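Local coordinates for sulfur oxidation protein soxB (Thermus thermophilus, PDB 2WDD) that hydrolyses sulfur-sulfur bonds as the dimanganese thiosulfohydrolase of the Sox sulfur oxidation pathway, at residues A[43-48]-A[409-414]; A[358-363]-A[417-422]. All blocks are in the same frame, centred on the assembly; numbering follows the deposited sequence.

Interaction 1 of 2, residues A[43-48]-A[409-414]; sequences PHYFME and TILPGQ
The phenol ring of Tyr-45 takes Leu-411 over one face: CD1 of Leu-411 stands 3.7 Å from the ring centroid, only 15° off the ring normal, a CH-pi contact that leans toward CZ. The two side chains cross at about a right angle. At the ring edge, near its plane, lies Thr-409 O, while the amide of Gln-414 approaches CD2 of Tyr-45 with OE1 and is turned almost perpendicular to the ring. That amide is held by its own loop, where Leu-411 N reaches Gln-414 OE1 at 2.9 Å in a nearly straight bond lying in the amide plane.

Beside the ring the backbones are tied together. Thr-409 N donates to Tyr-45 O at 2.8 Å, and one water bridges Tyr-45 N and Thr-409 O. With its OG1 anti to the carbonyl carbon (chi1 -56°), Thr-409 accepts from Met-47 N over 2.9 Å. Phe-46 points to the other side, its side chain about 4 Å from that of the manganese ligand His-288. The loop 409-414 closes through a type II beta turn from Leu-411 to Gln-414, whose last two residues, Gly-413 and Gln-414, both face Ser-367 as a G1 beta bulge.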
loop_
_atom_site.group_PDB
_atom_site.type_symbol
_atom_site.label_atom_id
_atom_site.label_comp_id
_atom_site.label_asym_id
_atom_site.label_seq_id
_atom_site.Cartn_x
_atom_site.Cartn_y
_atom_site.Cartn_z
ATOM N N PRO A 43 -7.266 0.795 -15.240
ATOM C CA PRO A 43 -8.419 0.759 -14.342
ATOM C C PRO A 43 -8.559 -0.671 -13.828
ATOM O O PRO A 43 -8.354 -1.638 -14.571
ATOM C CB PRO A 43 -9.591 1.072 -15.273
ATOM C CG PRO A 43 -8.987 1.927 -16.351
ATOM C CD PRO A 43 -7.605 1.364 -16.563
ATOM N N HIS A 44 -8.849 -0.812 -12.543
ATOM C CA HIS A 44 -8.989 -2.128 -11.942
ATOM C C HIS A 44 -9.883 -1.997 -10.716
ATOM O O HIS A 44 -10.464 -0.934 -10.485
ATOM C CB HIS A 44 -7.605 -2.719 -11.589
ATOM C CG HIS A 44 -6.869 -1.976 -10.519
ATOM N ND1 HIS A 44 -6.460 -2.577 -9.346
ATOM C CD2 HIS A 44 -6.451 -0.690 -10.446
ATOM C CE1 HIS A 44 -5.841 -1.688 -8.589
ATOM N NE2 HIS A 44 -5.848 -0.526 -9.219
ATOM N N TYR A 45 -9.991 -3.045 -9.915
ATOM C CA TYR A 45 -10.821 -2.959 -8.720
ATOM C C TYR A 45 -9.936 -3.131 -7.512
ATOM O O TYR A 45 -8.961 -3.867 -7.563
ATOM C CB TYR A 45 -11.916 -4.012 -8.757
ATOM C CG TYR A 45 -12.788 -3.876 -9.979
ATOM C CD1 TYR A 45 -13.872 -3.001 -9.993
ATOM C CD2 TYR A 45 -12.479 -4.565 -11.147
ATOM C CE1 TYR A 45 -14.656 -2.852 -11.135
ATOM C CE2 TYR A 45 -13.258 -4.423 -12.293
ATOM C CZ TYR A 45 -14.357 -3.588 -12.267
ATOM O OH TYR A 45 -15.126 -3.445 -13.406
ATOM N N PHE A 46 -10.262 -2.430 -6.428
ATOM C CA PHE A 46 -9.452 -2.506 -5.212
ATOM C C PHE A 46 -10.343 -2.305 -3.989
ATOM O O PHE A 46 -10.703 -1.172 -3.648
ATOM C CB PHE A 46 -8.349 -1.440 -5.247
ATOM C CG PHE A 46 -7.300 -1.602 -4.170
ATOM C CD1 PHE A 46 -6.131 -2.317 -4.413
ATOM C CD2 PHE A 46 -7.472 -1.019 -2.924
ATOM C CE1 PHE A 46 -5.166 -2.453 -3.430
ATOM C CE2 PHE A 46 -6.517 -1.165 -1.928
ATOM C CZ PHE A 46 -5.360 -1.883 -2.185
ATOM N N MET A 47 -10.700 -3.414 -3.345
ATOM C CA MET A 47 -11.555 -3.378 -2.170
ATOM C C MET A 47 -10.751 -3.138 -0.901
ATOM O O MET A 47 -9.683 -3.723 -0.710
ATOM C CB MET A 47 -12.296 -4.710 -2.040
ATOM C CG MET A 47 -13.338 -4.720 -0.933
ATOM S SD MET A 47 -14.109 -6.341 -0.762
ATOM C CE MET A 47 -12.930 -7.082 0.358
ATOM N N GLU A 48 -11.301 -2.318 -0.006
ATOM C CA GLU A 48 -10.672 -2.104 1.286
ATOM C C GLU A 48 -10.797 -3.364 2.135
ATOM O O GLU A 48 -11.634 -4.233 1.877
ATOM C CB GLU A 48 -11.296 -0.904 2.008
ATOM C CG GLU A 48 -11.045 0.403 1.265
ATOM C CD GLU A 48 -9.564 0.753 1.181
ATOM O OE1 GLU A 48 -8.865 0.688 2.214
ATOM O OE2 GLU A 48 -9.085 1.042 0.067
ATOM N N THR A 409 -8.300 -6.516 -7.001
ATOM C CA THR A 409 -9.466 -7.299 -6.625
ATOM C C THR A 409 -10.128 -7.852 -7.886
ATOM O O THR A 409 -10.408 -7.098 -8.806
ATOM C CB THR A 409 -10.467 -6.421 -5.828
ATOM O OG1 THR A 409 -9.813 -5.836 -4.690
ATOM C CG2 THR A 409 -11.649 -7.243 -5.358
ATOM N N ILE A 410 -10.379 -9.158 -7.916
ATOM C CA ILE A 410 -11.024 -9.804 -9.072
ATOM C C ILE A 410 -12.498 -10.023 -8.764
ATOM O O ILE A 410 -12.847 -10.621 -7.751
ATOM C CB ILE A 410 -10.353 -11.155 -9.386
ATOM C CG1 ILE A 410 -8.837 -10.991 -9.451
ATOM C CG2 ILE A 410 -10.897 -11.739 -10.689
ATOM C CD1 ILE A 410 -8.415 -10.016 -10.492
ATOM N N LEU A 411 -13.367 -9.550 -9.647
ATOM C CA LEU A 411 -14.804 -9.678 -9.423
ATOM C C LEU A 411 -15.303 -11.051 -9.837
ATOM O O LEU A 411 -14.679 -11.732 -10.655
ATOM C CB LEU A 411 -15.557 -8.624 -10.234
ATOM C CG LEU A 411 -15.253 -7.152 -9.941
ATOM C CD1 LEU A 411 -16.184 -6.263 -10.798
ATOM C CD2 LEU A 411 -15.461 -6.884 -8.456
ATOM N N PRO A 412 -16.478 -11.442 -9.335
ATOM C CA PRO A 412 -17.034 -12.727 -9.767
ATOM C C PRO A 412 -17.227 -12.715 -11.281
ATOM O O PRO A 412 -17.718 -11.733 -11.848
ATOM C CB PRO A 412 -18.398 -12.765 -9.070
ATOM C CG PRO A 412 -18.227 -11.888 -7.864
ATOM C CD PRO A 412 -17.312 -10.792 -8.305
ATOM N N GLY A 413 -16.826 -13.802 -11.932
ATOM C CA GLY A 413 -16.950 -13.934 -13.371
ATOM C C GLY A 413 -15.840 -13.277 -14.167
ATOM O O GLY A 413 -15.800 -13.386 -15.394
ATOM N N GLN A 414 -14.924 -12.599 -13.475
ATOM C CA GLN A 414 -13.826 -11.907 -14.135
ATOM C C GLN A 414 -12.638 -12.825 -14.415
ATOM O O GLN A 414 -12.320 -13.703 -13.618
ATOM C CB GLN A 414 -13.384 -10.677 -13.319
ATOM C CG GLN A 414 -12.269 -9.881 -13.979
ATOM C CD GLN A 414 -11.873 -8.619 -13.217
ATOM O OE1 GLN A 414 -12.252 -8.420 -12.060
ATOM N NE2 GLN A 414 -11.086 -7.771 -13.864
HETATM O O HOH W 1 -8.935 -5.706 -10.574
#

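Interaction 2 of 2, residues A[358-363]-A[417-422]; sequences DHLFTP and TWDHLY. With TBU (tertiary-butyl alcohol), chain D.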
loop_
_atom_site.group_PDB
_atom_site.type_symbol
_atom_site.label_atom_id
_atom_site.label_comp_id
_atom_site.label_asym_id
_atom_site.label_seq_id
_atom_site.Cartn_x
_atom_site.Cartn_y
_atom_site.Cartn_z
ATOM N N ASP A 358 -0.669 -9.513 -25.456
ATOM C CA ASP A 358 -1.105 -10.906 -25.473
ATOM C C ASP A 358 -0.768 -11.569 -24.144
ATOM O O ASP A 358 -1.591 -12.265 -23.543
ATOM C CB ASP A 358 -0.395 -11.660 -26.601
ATOM C CG ASP A 358 1.107 -11.745 -26.388
ATOM O OD1 ASP A 358 1.710 -10.741 -25.945
ATOM O OD2 ASP A 358 1.683 -12.825 -26.644
ATOM N N HIS A 359 0.466 -11.353 -23.702
ATOM C CA HIS A 359 0.949 -11.923 -22.455
ATOM C C HIS A 359 0.170 -11.359 -21.275
ATOM O O HIS A 359 -0.345 -12.102 -20.445
ATOM C CB HIS A 359 2.435 -11.609 -22.268
ATOM C CG HIS A 359 2.960 -11.948 -20.909
ATOM N ND1 HIS A 359 3.069 -13.246 -20.457
ATOM C CD2 HIS A 359 3.414 -11.160 -19.905
ATOM C CE1 HIS A 359 3.563 -13.241 -19.230
ATOM N NE2 HIS A 359 3.780 -11.988 -18.872
ATOM N N LEU A 360 0.100 -10.037 -21.209
ATOM C CA LEU A 360 -0.553 -9.362 -20.095
ATOM C C LEU A 360 -2.052 -9.561 -19.921
ATOM O O LEU A 360 -2.530 -9.629 -18.788
ATOM C CB LEU A 360 -0.259 -7.862 -20.142
ATOM C CG LEU A 360 1.165 -7.409 -19.814
ATOM C CD1 LEU A 360 1.300 -5.912 -20.014
ATOM C CD2 LEU A 360 1.549 -7.795 -18.389
ATOM N N PHE A 361 -2.801 -9.583 -21.024
ATOM C CA PHE A 361 -4.259 -9.596 -20.945
ATOM C C PHE A 361 -5.088 -10.808 -21.357
ATOM O O PHE A 361 -6.305 -10.813 -21.166
ATOM C CB PHE A 361 -4.824 -8.310 -21.545
ATOM C CG PHE A 361 -4.093 -7.075 -21.097
ATOM C CD1 PHE A 361 -4.232 -6.605 -19.798
ATOM C CD2 PHE A 361 -3.204 -6.434 -21.946
ATOM C CE1 PHE A 361 -3.533 -5.489 -19.370
ATOM C CE2 PHE A 361 -2.500 -5.320 -21.520
ATOM C CZ PHE A 361 -2.663 -4.850 -20.231
ATOM N N THR A 362 -4.455 -11.847 -21.884
ATOM C CA THR A 362 -5.216 -13.041 -22.232
ATOM C C THR A 362 -5.671 -13.706 -20.937
ATOM O O THR A 362 -4.917 -13.777 -19.966
ATOM C CB THR A 362 -4.404 -14.007 -23.110
ATOM O OG1 THR A 362 -3.922 -13.309 -24.263
ATOM C CG2 THR A 362 -5.280 -15.178 -23.559
ATOM N N PRO A 363 -6.917 -14.193 -20.903
ATOM C CA PRO A 363 -7.336 -14.821 -19.645
ATOM C C PRO A 363 -6.557 -16.093 -19.344
ATOM O O PRO A 363 -6.311 -16.915 -20.237
ATOM C CB PRO A 363 -8.811 -15.168 -19.893
ATOM C CG PRO A 363 -9.236 -14.285 -21.012
ATOM C CD PRO A 363 -8.022 -14.103 -21.871
ATOM N N THR A 417 -5.672 -12.400 -15.276
ATOM C CA THR A 417 -4.670 -12.231 -16.327
ATOM C C THR A 417 -3.275 -12.133 -15.737
ATOM O O THR A 417 -3.105 -12.023 -14.516
ATOM C CB THR A 417 -4.955 -10.960 -17.136
ATOM O OG1 THR A 417 -4.698 -9.818 -16.304
ATOM C CG2 THR A 417 -6.406 -10.931 -17.610
ATOM N N TRP A 418 -2.270 -12.166 -16.606
ATOM C CA TRP A 418 -0.899 -12.018 -16.143
ATOM C C TRP A 418 -0.744 -10.661 -15.460
ATOM O O TRP A 418 -0.032 -10.540 -14.463
ATOM C CB TRP A 418 0.087 -12.138 -17.304
ATOM C CG TRP A 418 0.660 -13.506 -17.441
ATOM C CD1 TRP A 418 0.334 -14.446 -18.378
ATOM C CD2 TRP A 418 1.672 -14.086 -16.619
ATOM N NE1 TRP A 418 1.077 -15.583 -18.178
ATOM C CE2 TRP A 418 1.916 -15.387 -17.110
ATOM C CE3 TRP A 418 2.391 -13.637 -15.507
ATOM C CZ2 TRP A 418 2.856 -16.238 -16.532
ATOM C CZ3 TRP A 418 3.335 -14.470 -14.947
ATOM C CH2 TRP A 418 3.560 -15.761 -15.459
ATOM N N ASP A 419 -1.408 -9.641 -15.990
ATOM C CA ASP A 419 -1.312 -8.311 -15.382
ATOM C C ASP A 419 -1.779 -8.366 -13.927
ATOM O O ASP A 419 -1.168 -7.748 -13.059
ATOM C CB ASP A 419 -2.057 -7.247 -16.189
ATOM C CG ASP A 419 -1.517 -5.836 -15.933
ATOM O OD1 ASP A 419 -0.282 -5.656 -15.955
ATOM O OD2 ASP A 419 -2.320 -4.929 -15.623
ATOM N N HIS A 420 -2.813 -9.161 -13.651
ATOM C CA HIS A 420 -3.273 -9.332 -12.273
ATOM C C HIS A 420 -2.217 -10.078 -11.460
ATOM O O HIS A 420 -1.954 -9.738 -10.308
ATOM C CB HIS A 420 -4.583 -10.121 -12.203
ATOM C CG HIS A 420 -5.753 -9.432 -12.835
ATOM N ND1 HIS A 420 -6.592 -10.078 -13.717
ATOM C CD2 HIS A 420 -6.274 -8.193 -12.658
ATOM C CE1 HIS A 420 -7.568 -9.263 -14.073
ATOM N NE2 HIS A 420 -7.392 -8.107 -13.455
ATOM N N LEU A 421 -1.643 -11.135 -12.031
ATOM C CA LEU A 421 -0.640 -11.889 -11.287
ATOM C C LEU A 421 0.502 -10.957 -10.874
ATOM O O LEU A 421 1.017 -11.061 -9.761
ATOM C CB LEU A 421 -0.091 -13.056 -12.109
ATOM C CG LEU A 421 -1.068 -14.172 -12.480
ATOM C CD1 LEU A 421 -0.290 -15.351 -13.093
ATOM C CD2 LEU A 421 -1.874 -14.603 -11.269
ATOM N N TYR A 422 0.910 -10.058 -11.766
ATOM C CA TYR A 422 1.980 -9.117 -11.439
ATOM C C TYR A 422 1.506 -8.084 -10.412
ATOM O O TYR A 422 2.273 -7.677 -9.541
ATOM C CB TYR A 422 2.501 -8.412 -12.687
ATOM C CG TYR A 422 3.178 -9.318 -13.704
ATOM C CD1 TYR A 422 4.098 -10.280 -13.312
ATOM C CD2 TYR A 422 2.901 -9.182 -15.063
ATOM C CE1 TYR A 422 4.704 -11.114 -14.251
ATOM C CE2 TYR A 422 3.510 -10.004 -16.007
ATOM C CZ TYR A 422 4.409 -10.958 -15.592
ATOM O OH TYR A 422 5.013 -11.766 -16.528
HETATM O O TBU D . 8.327 -10.476 -15.482
HETATM C C TBU D . 9.509 -10.390 -16.277
HETATM C C1 TBU D . 9.377 -11.251 -17.518
HETATM C C2 TBU D . 9.716 -8.933 -16.690
HETATM C C3 TBU D . 10.705 -10.897 -15.468
HETATM O O HOH W 2 -2.602 -13.064 -19.230
#
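His-359 and Leu-360, at the end of one helix, meet Thr-417 and Trp-418, at the start of another. The imidazole of His-359 lies obliquely over the indole, the planes 31° apart, and its CE1 comes within 3.3 Å of Trp-418 CD2. Leu-421 CD1 lies over the opposite indole face. CG of His-359 is anti to the backbone N (chi1 170°); from there the ring reaches the second helix, and NE2 forms a 2.7 Å hydrogen bond with Tyr-422 OH. An alanine in place of Trp-418 would probably leave the His-359 ring without its flat support and open a gap between it and Leu-421.

Leu-360 adds a methyl and a carbonyl: CD2 packs against the edge of the Tyr-422 ring, 3.8 Å from CE2, and O accepts from Asp-419 N at 3.0 Å. Thr-417, the N-cap, forms a capping box with His-420, whose N gives a weak bond to OG1 while Thr-417 N donates to His-420 ND1. One water takes the Trp-418 N-H and donates to the carbonyls of His-359 and Thr-362. N-H groups starting helix 418-425 are thus met by carbonyls near the end of helix 357-361, directly or through water, probably aided by opposed helix-end charges.

In the fold
Along the chain the segments alternate, 43-48, 358-363, 409-414 and 417-422, so the two contacts cross. Their centres lie 14 Å apart, on the same side of the chain's centre. Loop 409-414 runs through the short strand 415-416 into helix 418-425, and the two contacts touch where Ile-410 CD1 packs 3.6 Å from His-420 CD2. Interaction 1 ties this part of the C-terminal 5'-nucleotidase-like region to the loop after strand 29-34, close to the manganese site; interaction 2 ties it to helix 357-361. Phe-42 bridges the two neighbourhoods, touching Phe-361 and Asp-419. The region is thus held both against the loop beside the manganese site and against helix 357-361, which precedes it.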